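Local coordinates for protein soluble lytic murein transglycosylase (Escherichia coli, PDB 1QSA) that cleaves the MurNAc–GlcNAc glycosidic bonds of peptidoglycan exolytically, forming a 1,6-anhydro bond in the muramic acid residue, at residues V173-L176 with A177-P181; G150-P154 with L155-E159. All blocks are in the same frame, centred on the assembly; numbering follows the deposited sequence. Where two conformers were deposited one is given.

Interaction 1: V173-L176 with A177-P181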
ATOM      1  N   VAL A 173      14.473  19.961  -4.665  1.00 10.99           N
ATOM      2  CA  VAL A 173      14.994  20.548  -5.902  1.00 11.55           C
ATOM      3  C   VAL A 173      15.542  21.947  -5.614  1.00 12.39           C
ATOM      4  O   VAL A 173      16.661  22.286  -6.018  1.00 13.33           O
ATOM      5  CB  VAL A 173      13.887  20.657  -7.005  1.00 11.12           C
ATOM      6  CG1 VAL A 173      14.419  21.457  -8.214  1.00 11.39           C
ATOM      7  CG2 VAL A 173      13.498  19.262  -7.472  1.00 11.75           C
ATOM      8  N   THR A 174      14.760  22.721  -4.864  1.00 11.89           N
ATOM      9  CA  THR A 174      15.126  24.075  -4.506  1.00 13.43           C
ATOM     10  C   THR A 174      16.356  24.144  -3.600  1.00 12.25           C
ATOM     11  O   THR A 174      17.239  24.971  -3.829  1.00 13.69           O
ATOM     12  CB  THR A 174      13.906  24.811  -3.920  1.00 14.28           C
ATOM     13  OG1 THR A 174      13.014  25.128  -5.002  1.00 16.68           O
ATOM     14  CG2 THR A 174      14.313  26.084  -3.197  1.00 14.10           C
ATOM     15  N   VAL A 175      16.427  23.278  -2.585  1.00 13.77           N
ATOM     16  CA  VAL A 175      17.588  23.266  -1.692  1.00 13.02           C
ATOM     17  C   VAL A 175      18.865  22.928  -2.478  1.00 12.62           C
ATOM     18  O   VAL A 175      19.897  23.592  -2.312  1.00 13.59           O
ATOM     19  CB  VAL A 175      17.408  22.253  -0.517  1.00 13.94           C
ATOM     20  CG1 VAL A 175      18.732  22.039   0.246  1.00 14.43           C
ATOM     21  CG2 VAL A 175      16.360  22.771   0.445  1.00 13.63           C
ATOM     22  N   LEU A 176      18.781  21.930  -3.354  1.00 11.21           N
ATOM     23  CA  LEU A 176      19.931  21.508  -4.151  1.00 11.59           C
ATOM     24  C   LEU A 176      20.383  22.618  -5.104  1.00 13.05           C
ATOM     25  O   LEU A 176      21.573  22.931  -5.176  1.00 15.32           O
ATOM     26  CB  LEU A 176      19.607  20.225  -4.925  1.00 12.44           C
ATOM     27  CG  LEU A 176      19.430  18.946  -4.084  1.00 11.51           C
ATOM     28  CD1 LEU A 176      19.004  17.791  -4.961  1.00 12.84           C
ATOM     29  CD2 LEU A 176      20.725  18.598  -3.357  1.00 14.56           C
ATOM     30  N   ALA A 177      19.430  23.242  -5.790  1.00 13.42           N
ATOM     31  CA  ALA A 177      19.751  24.316  -6.727  1.00 13.73           C
ATOM     32  C   ALA A 177      20.294  25.547  -5.996  1.00 15.01           C
ATOM     33  O   ALA A 177      21.116  26.283  -6.543  1.00 15.65           O
ATOM     34  CB  ALA A 177      18.536  24.677  -7.589  1.00 14.62           C
ATOM     35  N   GLY A 178      19.842  25.760  -4.759  1.00 14.45           N
ATOM     36  CA  GLY A 178      20.331  26.884  -3.971  1.00 16.11           C
ATOM     37  C   GLY A 178      21.803  26.717  -3.604  1.00 16.32           C
ATOM     38  O   GLY A 178      22.494  27.697  -3.344  1.00 17.89           O
ATOM     39  N   GLN A 179      22.275  25.472  -3.568  1.00 16.39           N
ATOM     40  CA  GLN A 179      23.675  25.162  -3.250  1.00 17.85           C
ATOM     41  C   GLN A 179      24.371  24.609  -4.502  1.00 16.57           C
ATOM     42  O   GLN A 179      25.321  23.848  -4.404  1.00 16.27           O
ATOM     43  CB  GLN A 179      23.740  24.094  -2.141  0.50 18.09           C
ATOM     44  CG  GLN A 179      22.865  24.360  -0.910  0.50 20.64           C
ATOM     45  CD  GLN A 179      22.789  23.167   0.043  0.50 20.88           C
ATOM     46  OE1 GLN A 179      23.516  22.185  -0.102  0.50 23.26           O
ATOM     47  NE2 GLN A 179      21.904  23.256   1.026  0.50 25.34           N
ATOM     48  N   MET A 180      23.901  24.999  -5.684  1.00 17.41           N
ATOM     49  CA  MET A 180      24.459  24.491  -6.943  1.00 15.55           C
ATOM     50  C   MET A 180      25.972  24.631  -7.156  1.00 17.87           C
ATOM     51  O   MET A 180      26.556  25.675  -6.847  1.00 18.86           O
ATOM     52  CB  MET A 180      23.761  25.184  -8.121  1.00 16.61           C
ATOM     53  CG  MET A 180      23.995  24.522  -9.462  1.00 16.38           C
ATOM     54  SD  MET A 180      23.060  23.006  -9.598  1.00 17.24           S
ATOM     55  CE  MET A 180      21.594  23.588 -10.486  1.00 15.90           C
ATOM     56  N   PRO A 181      26.634  23.556  -7.628  1.00 17.38           N
ATOM     57  CA  PRO A 181      28.076  23.632  -7.885  1.00 18.46           C
ATOM     58  C   PRO A 181      28.247  24.681  -8.993  1.00 19.36           C
ATOM     59  O   PRO A 181      27.334  24.892  -9.795  1.00 18.55           O
ATOM     60  CB  PRO A 181      28.401  22.241  -8.429  1.00 18.61           C
ATOM     61  CG  PRO A 181      27.415  21.356  -7.727  1.00 18.43           C
ATOM     62  CD  PRO A 181      26.145  22.169  -7.714  1.00 16.64           C
TER
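The carboxamide of Gln179, modelled here in one of its two conformers, turns one face toward Val175. Over the NE2 end of that face lies Val175 CG1, 3.5 Å from Gln179 NE2, and the carbonyl oxygen of Val175 lies on the same side, nearest to Gln179 CG at 3.4 Å. The two side chains run alongside each other and point the same way: CG1 of Val175 stands opposite its own backbone N (chi1 169°), while CG of Gln179 stands opposite its own carbonyl carbon (chi1 -49°) and the extended chain carries the amide alongside Val175 CG1. Because this side chain is exposed and has an alternate position, the approach is probably loose.

The backbone gives a firmer account of how helix 170-178 ends. Ala177 N donates to Val173 O at 2.9 Å, and Gly178 N reaches Thr174 O over the same 2.9 Å, both as regular i to i+4 bonds. Gln179 N then divides its hydrogen: it bonds to Leu176 O at 3.1 Å, approaching from above the carbonyl plane, and only weakly to Val175 O at 3.3 Å. The last turn thus tightens toward i to i+3 bonding before the chain leaves through Met180 and Pro181. In the alpha-superhelix, this helix packs against helix 154-166 through Leu176 on Ile161, and against helix 185-196 through Ala177 on Ile192.

Tyr157 OH probably gives Leu176 O a second donor, and Arg147 NH1 bonds to Gln179 O just past the helix, where its positive charge would probably suit the C-terminal end.

Interaction 2: G150-P154 with L155-E159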
ATOM      1  N   GLY A 150      35.993  16.818  -2.958  1.00 17.39           N
ATOM      2  CA  GLY A 150      36.259  17.027  -4.368  1.00 17.59           C
ATOM      3  C   GLY A 150      35.933  15.784  -5.174  1.00 17.92           C
ATOM      4  O   GLY A 150      36.082  15.773  -6.398  1.00 19.49           O
ATOM      5  N   LYS A 151      35.475  14.734  -4.492  1.00 17.66           N
ATOM      6  CA  LYS A 151      35.163  13.472  -5.159  1.00 18.14           C
ATOM      7  C   LYS A 151      33.715  13.321  -5.608  1.00 19.07           C
ATOM      8  O   LYS A 151      33.348  12.287  -6.166  1.00 20.79           O
ATOM      9  CB  LYS A 151      35.549  12.282  -4.272  1.00 18.65           C
ATOM     10  CG  LYS A 151      37.033  12.220  -3.855  1.00 22.09           C
ATOM     11  CD  LYS A 151      37.966  12.184  -5.049  1.00 23.33           C
ATOM     12  CE  LYS A 151      39.358  11.682  -4.637  1.00 25.25           C
ATOM     13  NZ  LYS A 151      39.898  12.438  -3.478  1.00 28.60           N
ATOM     14  N   GLN A 152      32.889  14.326  -5.343  1.00 19.59           N
ATOM     15  CA  GLN A 152      31.490  14.272  -5.767  1.00 20.24           C
ATOM     16  C   GLN A 152      31.382  14.751  -7.218  1.00 19.96           C
ATOM     17  O   GLN A 152      31.587  15.930  -7.497  1.00 21.41           O
ATOM     18  CB  GLN A 152      30.614  15.146  -4.867  1.00 19.32           C
ATOM     19  CG  GLN A 152      29.130  15.138  -5.250  1.00 20.57           C
ATOM     20  CD  GLN A 152      28.322  16.127  -4.439  1.00 20.71           C
ATOM     21  OE1 GLN A 152      28.504  17.339  -4.561  1.00 19.86           O
ATOM     22  NE2 GLN A 152      27.430  15.615  -3.593  1.00 22.09           N
ATOM     23  N   ASP A 153      31.080  13.823  -8.122  1.00 21.55           N
ATOM     24  CA  ASP A 153      30.918  14.114  -9.554  1.00 22.03           C
ATOM     25  C   ASP A 153      29.774  15.126  -9.694  1.00 23.51           C
ATOM     26  O   ASP A 153      28.671  14.884  -9.196  1.00 20.36           O
ATOM     27  CB  ASP A 153      30.563  12.808 -10.291  1.00 24.65           C
ATOM     28  CG  ASP A 153      30.446  12.968 -11.819  1.00 27.10           C
ATOM     29  OD1 ASP A 153      30.466  14.101 -12.344  1.00 27.89           O
ATOM     30  OD2 ASP A 153      30.329  11.926 -12.499  1.00 29.02           O
ATOM     31  N   PRO A 154      30.032  16.290 -10.325  1.00 23.06           N
ATOM     32  CA  PRO A 154      28.949  17.275 -10.474  1.00 22.85           C
ATOM     33  C   PRO A 154      27.734  16.688 -11.208  1.00 21.93           C
ATOM     34  O   PRO A 154      26.598  17.099 -10.963  1.00 19.07           O
ATOM     35  CB  PRO A 154      29.616  18.432 -11.236  1.00 23.24           C
ATOM     36  CG  PRO A 154      30.798  17.784 -11.921  1.00 26.28           C
ATOM     37  CD  PRO A 154      31.291  16.789 -10.911  1.00 25.21           C
ATOM     38  N   LEU A 155      27.968  15.717 -12.090  1.00 20.67           N
ATOM     39  CA  LEU A 155      26.861  15.077 -12.797  1.00 20.34           C
ATOM     40  C   LEU A 155      25.956  14.332 -11.815  1.00 19.69           C
ATOM     41  O   LEU A 155      24.758  14.210 -12.058  1.00 18.61           O
ATOM     42  CB  LEU A 155      27.354  14.107 -13.876  1.00 23.85           C
ATOM     43  CG  LEU A 155      27.945  14.703 -15.160  1.00 26.30           C
ATOM     44  CD1 LEU A 155      28.380  13.553 -16.074  1.00 26.64           C
ATOM     45  CD2 LEU A 155      26.932  15.600 -15.867  1.00 26.28           C
ATOM     46  N   ALA A 156      26.530  13.821 -10.720  1.00 18.17           N
ATOM     47  CA  ALA A 156      25.741  13.110  -9.708  1.00 18.05           C
ATOM     48  C   ALA A 156      24.877  14.120  -8.954  1.00 16.46           C
ATOM     49  O   ALA A 156      23.753  13.807  -8.548  1.00 16.19           O
ATOM     50  CB  ALA A 156      26.656  12.357  -8.731  1.00 16.92           C
ATOM     51  N   TYR A 157      25.394  15.336  -8.793  1.00 16.31           N
ATOM     52  CA  TYR A 157      24.663  16.401  -8.108  1.00 15.46           C
ATOM     53  C   TYR A 157      23.438  16.773  -8.949  1.00 17.09           C
ATOM     54  O   TYR A 157      22.304  16.790  -8.456  1.00 15.51           O
ATOM     55  CB  TYR A 157      25.550  17.640  -7.910  1.00 15.47           C
ATOM     56  CG  TYR A 157      24.972  18.644  -6.933  1.00 15.19           C
ATOM     57  CD1 TYR A 157      23.965  19.540  -7.323  1.00 15.35           C
ATOM     58  CD2 TYR A 157      25.389  18.662  -5.603  1.00 14.96           C
ATOM     59  CE1 TYR A 157      23.388  20.420  -6.408  1.00 15.43           C
ATOM     60  CE2 TYR A 157      24.814  19.541  -4.673  1.00 15.77           C
ATOM     61  CZ  TYR A 157      23.815  20.413  -5.086  1.00 15.54           C
ATOM     62  OH  TYR A 157      23.243  21.252  -4.165  1.00 14.98           O
ATOM     63  N   LEU A 158      23.665  16.997 -10.241  1.00 17.50           N
ATOM     64  CA  LEU A 158      22.590  17.368 -11.156  1.00 16.47           C
ATOM     65  C   LEU A 158      21.560  16.235 -11.291  1.00 16.64           C
ATOM     66  O   LEU A 158      20.353  16.489 -11.376  1.00 16.04           O
ATOM     67  CB  LEU A 158      23.181  17.744 -12.520  1.00 18.77           C
ATOM     68  CG  LEU A 158      22.315  18.645 -13.398  1.00 20.43           C
ATOM     69  CD1 LEU A 158      22.024  19.971 -12.684  1.00 22.20           C
ATOM     70  CD2 LEU A 158      23.036  18.886 -14.720  1.00 24.72           C
ATOM     71  N   GLU A 159      22.029  14.986 -11.251  1.00 16.21           N
ATOM     72  CA  GLU A 159      21.145  13.822 -11.334  1.00 14.45           C
ATOM     73  C   GLU A 159      20.167  13.761 -10.155  1.00 13.87           C
ATOM     74  O   GLU A 159      19.006  13.371 -10.319  1.00 12.68           O
ATOM     75  CB  GLU A 159      21.975  12.534 -11.419  1.00 16.63           C
ATOM     76  CG  GLU A 159      21.182  11.227 -11.299  1.00 16.61           C
ATOM     77  CD  GLU A 159      20.155  11.012 -12.409  1.00 21.41           C
ATOM     78  OE1 GLU A 159      20.116  11.808 -13.378  1.00 21.68           O
ATOM     79  OE2 GLU A 159      19.378  10.034 -12.303  1.00 20.41           O
TER
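Asp153 leaves the incoming loop with an extended backbone, and Pro154 turns straight into helical angles, so helix 154-166 begins at Pro154. Asp153 O receives Ala156 N at 2.8 Å from well above its carbonyl plane, and Tyr157 N more weakly at 3.3 Å. One residue on, Leu158 N donates to Pro154 O at 3.0 Å and 165°, the first nearly straight i to i+4 bond of the helix. Asp153 is the N-cap: with CG opposite its backbone N (chi1 -177°), the carboxylate reaches forward to the first turn. There OD1 accepts from Leu155 N at 3.0 Å, the hydrogen arriving from above the carboxylate plane. Its negative charge probably interacts favourably with the helix N-terminus. Proline in the next position suits a first turn, as it has no amide hydrogen to place. The same OD1 lies 3.5 Å from Leu155 CB. Before the cap, the extended Gln152 brings OE1 to the edge of the Tyr157 ring, near its plane and 3.5 Å from Tyr157 CD2. The amide and ring planes are 72° apart. Trp129 of helix 118-129 touches Gln152 and also meets the Tyr157 ring.

Interactions 1 and 2 deal with opposite ends of consecutive helices: interaction 2 starts helix 154-166 and interaction 1 finishes helix 170-178, their centres about 12 Å apart. Each has a buried side, Leu176 and Ala177 in one, Ala156 and Tyr157 in the other, and an exposed one, with Val175 and Gln179, or Asp153 and Leu155. Their polar chemistry follows the helix ends: at the N-terminus a carboxylate supplies an acceptor for an amide, at the C-terminus outside donors serve carbonyl oxygens. Tyr157 connects the two, its OH 2.6 Å from Leu176 O in that probable hydrogen bond. Pro181 CD lies over the face of the Tyr157 ring, 3.4 Å from Tyr157 CD1.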